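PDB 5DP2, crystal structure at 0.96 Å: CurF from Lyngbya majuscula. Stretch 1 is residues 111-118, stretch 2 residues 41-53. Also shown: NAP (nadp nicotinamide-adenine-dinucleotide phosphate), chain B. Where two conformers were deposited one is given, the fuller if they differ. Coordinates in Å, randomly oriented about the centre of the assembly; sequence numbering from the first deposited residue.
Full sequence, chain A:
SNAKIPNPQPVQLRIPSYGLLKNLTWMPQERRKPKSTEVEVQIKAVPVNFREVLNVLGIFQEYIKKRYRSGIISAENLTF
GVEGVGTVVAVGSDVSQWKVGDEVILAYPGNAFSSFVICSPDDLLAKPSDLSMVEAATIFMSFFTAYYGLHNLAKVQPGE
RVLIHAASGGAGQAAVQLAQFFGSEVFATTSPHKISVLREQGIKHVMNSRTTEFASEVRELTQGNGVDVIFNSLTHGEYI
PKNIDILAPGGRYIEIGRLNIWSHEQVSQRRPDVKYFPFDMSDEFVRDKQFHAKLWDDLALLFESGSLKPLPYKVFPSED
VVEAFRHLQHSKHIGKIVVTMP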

# COMPACT_ATOMS: atom_id res chain seq x y z
N ASN A 111 -11.33 -7.03 -4.70
CA ASN A 111 -12.67 -6.54 -5.07
C ASN A 111 -13.33 -5.78 -3.91
O ASN A 111 -14.54 -5.71 -3.81
CB ASN A 111 -13.57 -7.70 -5.51
CG ASN A 111 -13.80 -8.72 -4.41
OD1 ASN A 111 -13.08 -8.73 -3.40
ND2 ASN A 111 -14.79 -9.58 -4.58
N ALA A 112 -12.53 -5.16 -3.01
CA ALA A 112 -13.13 -4.45 -1.88
C ALA A 112 -13.98 -3.24 -2.27
O ALA A 112 -14.80 -2.83 -1.45
CB ALA A 112 -12.09 -4.05 -0.85
N PHE A 113 -13.82 -2.69 -3.49
CA PHE A 113 -14.78 -1.69 -3.98
C PHE A 113 -16.04 -2.42 -4.48
O PHE A 113 -16.32 -2.49 -5.69
CB PHE A 113 -14.17 -0.79 -5.07
CG PHE A 113 -13.27 0.30 -4.57
CD1 PHE A 113 -13.81 1.47 -4.08
CD2 PHE A 113 -11.89 0.21 -4.65
CE1 PHE A 113 -12.98 2.52 -3.64
CE2 PHE A 113 -11.06 1.27 -4.24
CZ PHE A 113 -11.62 2.40 -3.71
N SER A 114 -16.80 -2.94 -3.52
CA SER A 114 -18.05 -3.68 -3.72
C SER A 114 -18.88 -3.48 -2.46
O SER A 114 -18.33 -3.35 -1.37
CB SER A 114 -17.81 -5.18 -3.87
OG SER A 114 -16.97 -5.51 -4.96
N SER A 115 -20.20 -3.56 -2.58
CA SER A 115 -21.03 -3.47 -1.39
C SER A 115 -20.76 -4.63 -0.42
O SER A 115 -20.70 -4.44 0.81
CB SER A 115 -22.50 -3.47 -1.78
OG SER A 115 -22.80 -2.48 -2.75
N PHE A 116 -20.63 -5.84 -0.98
CA PHE A 116 -20.41 -7.06 -0.22
C PHE A 116 -19.28 -7.84 -0.88
O PHE A 116 -19.19 -7.86 -2.11
CB PHE A 116 -21.66 -7.94 -0.18
CG PHE A 116 -22.84 -7.25 0.47
CD1 PHE A 116 -23.01 -7.27 1.85
CD2 PHE A 116 -23.77 -6.56 -0.29
CE1 PHE A 116 -24.07 -6.60 2.45
CE2 PHE A 116 -24.81 -5.90 0.30
CZ PHE A 116 -24.97 -5.92 1.67
N VAL A 117 -18.42 -8.45 -0.05
CA VAL A 117 -17.36 -9.33 -0.51
C VAL A 117 -17.55 -10.69 0.14
O VAL A 117 -17.68 -10.77 1.36
CB VAL A 117 -15.97 -8.76 -0.17
CG1 VAL A 117 -14.86 -9.79 -0.41
CG2 VAL A 117 -15.68 -7.51 -0.99
N ILE A 118 -17.53 -11.75 -0.67
CA ILE A 118 -17.52 -13.13 -0.15
C ILE A 118 -16.11 -13.66 -0.30
O ILE A 118 -15.56 -13.70 -1.38
CB ILE A 118 -18.61 -14.00 -0.80
CG1 ILE A 118 -19.99 -13.41 -0.44
CG2 ILE A 118 -18.51 -15.43 -0.34
CD1 ILE A 118 -21.18 -14.16 -1.01
PA NAP B . 1.22 7.10 -2.90
O1A NAP B . 0.21 7.60 -1.93
O2A NAP B . 2.64 6.96 -2.47
O5B NAP B . 1.11 8.01 -4.20
C5B NAP B . 2.15 8.02 -5.19
C4B NAP B . 3.37 8.80 -4.76
O4B NAP B . 4.24 8.91 -5.87
C3B NAP B . 3.07 10.19 -4.27
O3B NAP B . 3.44 10.26 -2.89
C2B NAP B . 3.94 11.12 -5.14
O2B NAP B . 4.70 12.10 -4.49
C1B NAP B . 4.93 10.17 -5.78
N9A NAP B . 5.30 10.51 -7.14
C8A NAP B . 4.63 10.17 -8.30
N7A NAP B . 5.27 10.65 -9.38
C5A NAP B . 6.36 11.29 -8.93
C6A NAP B . 7.44 12.00 -9.54
N6A NAP B . 7.49 12.12 -10.88
N1A NAP B . 8.38 12.51 -8.76
C2A NAP B . 8.29 12.37 -7.43
N3A NAP B . 7.34 11.73 -6.75
C4A NAP B . 6.37 11.21 -7.49
O3 NAP B . 0.74 5.68 -3.49
PN NAP B . 0.80 4.22 -2.82
O1N NAP B . -0.45 3.52 -3.19
O2N NAP B . 1.18 4.32 -1.37
O5D NAP B . 1.96 3.57 -3.65
C5D NAP B . 3.31 4.08 -3.49
C4D NAP B . 4.19 3.58 -4.66
O4D NAP B . 4.59 2.26 -4.36
C3D NAP B . 3.48 3.49 -6.01
O3D NAP B . 4.47 3.66 -7.04
C2D NAP B . 2.91 2.10 -6.01
O2D NAP B . 2.71 1.63 -7.34
C1D NAP B . 3.96 1.33 -5.26
N1N NAP B . 3.58 0.20 -4.39
C2N NAP B . 4.17 -1.01 -4.57
C3N NAP B . 3.87 -2.11 -3.77
C7N NAP B . 4.56 -3.41 -4.01
O7N NAP B . 4.09 -4.36 -3.42
N7N NAP B . 5.64 -3.45 -4.84
C4N NAP B . 2.92 -1.97 -2.76
C5N NAP B . 2.33 -0.73 -2.59
C6N NAP B . 2.67 0.35 -3.41
P2B NAP B . 4.11 13.45 -3.87
O1X NAP B . 3.25 13.04 -2.68
O2X NAP B . 5.35 14.21 -3.49
O3X NAP B . 3.29 14.11 -4.96
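Stretch 2 (41-53) VQIKAVPVNFREV

Stretch 2 enters in a β-strand already under way at Val-41, then turns at Asn-49 into a helix beginning at Phe-50. It lies antiparallel to the strand that starts at Phe-116 in stretch 1 and continues beyond it. The N-to-C directions of the two strand axes make an angle of 136°, and the axes approach to 4.8 Å. Together the two stretches bury 551 Å², counting both sides.

The shortest backbone hydrogen bonds lie at the start. Val-41 and Val-117 form an antiparallel hydrogen-bonded pair with a CA-CA distance of 5.2 Å: Val-41 N donates to Val-117 O at 2.8 Å, and Val-117 N returns the bond to Val-41 O at 2.9 Å, both close to linear. The two valine side chains, each with chi1 in the t well, emerge on the same face of the sheet.

Gln-42 follows opposite Phe-116 as a non-hydrogen-bonded pair, and here the backbones draw in to a CA-CA distance of 4.6 Å. In place of N-H bonds, CA-H...O contacts flank this pair, with Phe-116 CA 3.3 Å from Val-41 O and Gln-42 CA 3.6 Å from Ser-115 O. Both side chains leave on the other face from the valines, and the extended Gln-42 chain passes beside the aromatic ring, its CG 3.7 Å from Phe-116 CE1.

At Ile-43 the ladder gains a last direct backbone bond, Ile-43 N to Ser-115 O at 3.1 Å. A water joins the same carbonyl to that of Ile-43 itself, lying 2.8 Å from Ser-115 O and 2.7 Å from Ile-43 O. The Ile-43 side chain, m at both chi1 and chi2, points toward stretch 1 and packs closely: CG1 is 3.2 Å from Ser-114 O, CG2 is 3.5 Å from Ala-112 O, and CD1 reaches Val-117 CG2 at 3.8 Å. It thus spans from the loop before the strand to the strand itself.

Lys-44 and Ala-45 point away and make no contact. Val-46 turns back toward the loop of stretch 1, where its CG2 lies 3.8 Å from Ala-112 CB and 3.7 Å from the centroid of the Phe-113 ring. The latter approach is only 11° off the ring normal, a CH-pi contact over the face; Val-46 CG1 lies over a face as well, 3.7 Å from Phe-113 CD1.

Although the CA-to-CB bond of Phe-113 points away from stretch 2, its ring comes back to lie near Pro-47 and Val-48. Phe-113 CE2 lies 3.4 Å from Pro-47 O, and Phe-113 CZ packs against Val-48 CG2 at 4.0 Å.

Asn-49 and Phe-50 leave stretch 1; Phe-50 N instead donates to NAP O1N at 3.0 Å. In the first turn of the helix, Glu-52 points toward stretch 1 again. Its OE1 accepts a hydrogen bond from Asn-49 N at 3.0 Å and lies at the edge of the Phe-113 ring, 4.2 Å from Phe-113 CE2, closing the contact.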

# COMPACT_ATOMS: atom_id res chain seq x y z
N VAL A 41 -18.77 -10.21 3.91
CA VAL A 41 -18.43 -8.97 4.61
C VAL A 41 -19.12 -7.79 3.89
O VAL A 41 -19.01 -7.66 2.66
CB VAL A 41 -16.91 -8.74 4.61
CG1 VAL A 41 -16.57 -7.46 5.37
CG2 VAL A 41 -16.19 -9.94 5.22
N GLN A 42 -19.83 -6.96 4.66
CA GLN A 42 -20.35 -5.69 4.14
C GLN A 42 -19.25 -4.64 4.29
O GLN A 42 -18.79 -4.34 5.42
CB GLN A 42 -21.60 -5.27 4.90
CG GLN A 42 -22.21 -4.02 4.27
CD GLN A 42 -23.53 -3.64 4.82
OE1 GLN A 42 -24.11 -4.34 5.62
NE2 GLN A 42 -24.05 -2.53 4.36
N ILE A 43 -18.77 -4.12 3.17
CA ILE A 43 -17.67 -3.17 3.19
C ILE A 43 -18.12 -1.85 3.78
O ILE A 43 -19.18 -1.34 3.44
CB ILE A 43 -17.09 -2.98 1.75
CG1 ILE A 43 -16.64 -4.32 1.18
CG2 ILE A 43 -15.99 -1.95 1.75
CD1 ILE A 43 -15.56 -5.04 1.96
N LYS A 44 -17.27 -1.28 4.66
CA LYS A 44 -17.54 0.03 5.24
C LYS A 44 -16.58 1.11 4.75
O LYS A 44 -16.98 2.26 4.61
CB LYS A 44 -17.55 -0.06 6.77
CG LYS A 44 -18.59 -1.04 7.34
CD LYS A 44 -20.02 -0.60 7.09
CE LYS A 44 -21.04 -1.71 7.34
NZ LYS A 44 -21.15 -2.01 8.79
N ALA A 45 -15.31 0.77 4.50
CA ALA A 45 -14.34 1.75 4.03
C ALA A 45 -13.30 1.02 3.22
O ALA A 45 -12.86 -0.08 3.58
CB ALA A 45 -13.72 2.51 5.20
N VAL A 46 -12.88 1.64 2.12
CA VAL A 46 -11.96 1.02 1.18
C VAL A 46 -11.13 2.14 0.57
O VAL A 46 -11.69 3.10 0.04
CB VAL A 46 -12.71 0.17 0.10
CG1 VAL A 46 -13.95 0.85 -0.47
CG2 VAL A 46 -11.74 -0.30 -0.96
N PRO A 47 -9.80 2.06 0.66
CA PRO A 47 -8.98 3.13 0.12
C PRO A 47 -8.63 2.91 -1.34
O PRO A 47 -8.70 1.78 -1.85
CB PRO A 47 -7.73 3.06 0.97
CG PRO A 47 -7.58 1.58 1.22
CD PRO A 47 -8.98 1.05 1.39
N VAL A 48 -8.21 3.99 -2.01
CA VAL A 48 -7.64 3.90 -3.34
C VAL A 48 -6.12 3.67 -3.23
O VAL A 48 -5.46 4.33 -2.43
CB VAL A 48 -7.87 5.21 -4.13
CG1 VAL A 48 -7.41 5.05 -5.58
CG2 VAL A 48 -9.33 5.63 -4.10
N ASN A 49 -5.57 2.75 -4.02
CA ASN A 49 -4.13 2.56 -4.08
C ASN A 49 -3.59 3.06 -5.41
O ASN A 49 -4.29 3.03 -6.43
CB ASN A 49 -3.78 1.08 -3.85
CG ASN A 49 -3.82 0.73 -2.34
OD1 ASN A 49 -2.82 0.83 -1.61
ND2 ASN A 49 -4.97 0.42 -1.85
N PHE A 50 -2.34 3.50 -5.46
CA PHE A 50 -1.80 4.07 -6.67
C PHE A 50 -1.82 3.07 -7.83
O PHE A 50 -2.10 3.46 -8.98
CB PHE A 50 -0.38 4.59 -6.43
CG PHE A 50 0.14 5.45 -7.52
CD1 PHE A 50 -0.40 6.73 -7.74
CD2 PHE A 50 1.15 5.00 -8.34
CE1 PHE A 50 0.09 7.54 -8.76
CE2 PHE A 50 1.66 5.82 -9.35
CZ PHE A 50 1.12 7.08 -9.56
N ARG A 51 -1.54 1.78 -7.58
CA ARG A 51 -1.64 0.74 -8.62
C ARG A 51 -2.96 0.81 -9.35
O ARG A 51 -3.03 0.57 -10.56
CB ARG A 51 -1.50 -0.70 -7.99
CG ARG A 51 -1.76 -1.88 -8.97
CD ARG A 51 -0.71 -2.05 -10.04
NE ARG A 51 0.51 -2.60 -9.48
CZ ARG A 51 0.81 -3.90 -9.26
NH1 ARG A 51 -0.06 -4.88 -9.55
NH2 ARG A 51 1.98 -4.19 -8.74
N GLU A 52 -4.03 1.06 -8.61
CA GLU A 52 -5.37 1.06 -9.20
C GLU A 52 -5.60 2.25 -10.12
O GLU A 52 -6.31 2.12 -11.11
CB GLU A 52 -6.40 1.00 -8.10
CG GLU A 52 -6.30 -0.34 -7.34
CD GLU A 52 -7.07 -0.43 -6.07
OE1 GLU A 52 -7.08 0.54 -5.28
OE2 GLU A 52 -7.62 -1.53 -5.83
N VAL A 53 -5.01 3.40 -9.82
CA VAL A 53 -4.98 4.52 -10.76
C VAL A 53 -4.26 4.09 -12.05
O VAL A 53 -4.77 4.28 -13.15
CB VAL A 53 -4.31 5.77 -10.12
CG1 VAL A 53 -4.14 6.87 -11.14
CG2 VAL A 53 -5.14 6.26 -8.93
O HOH W 1 -21.19 -1.84 1.67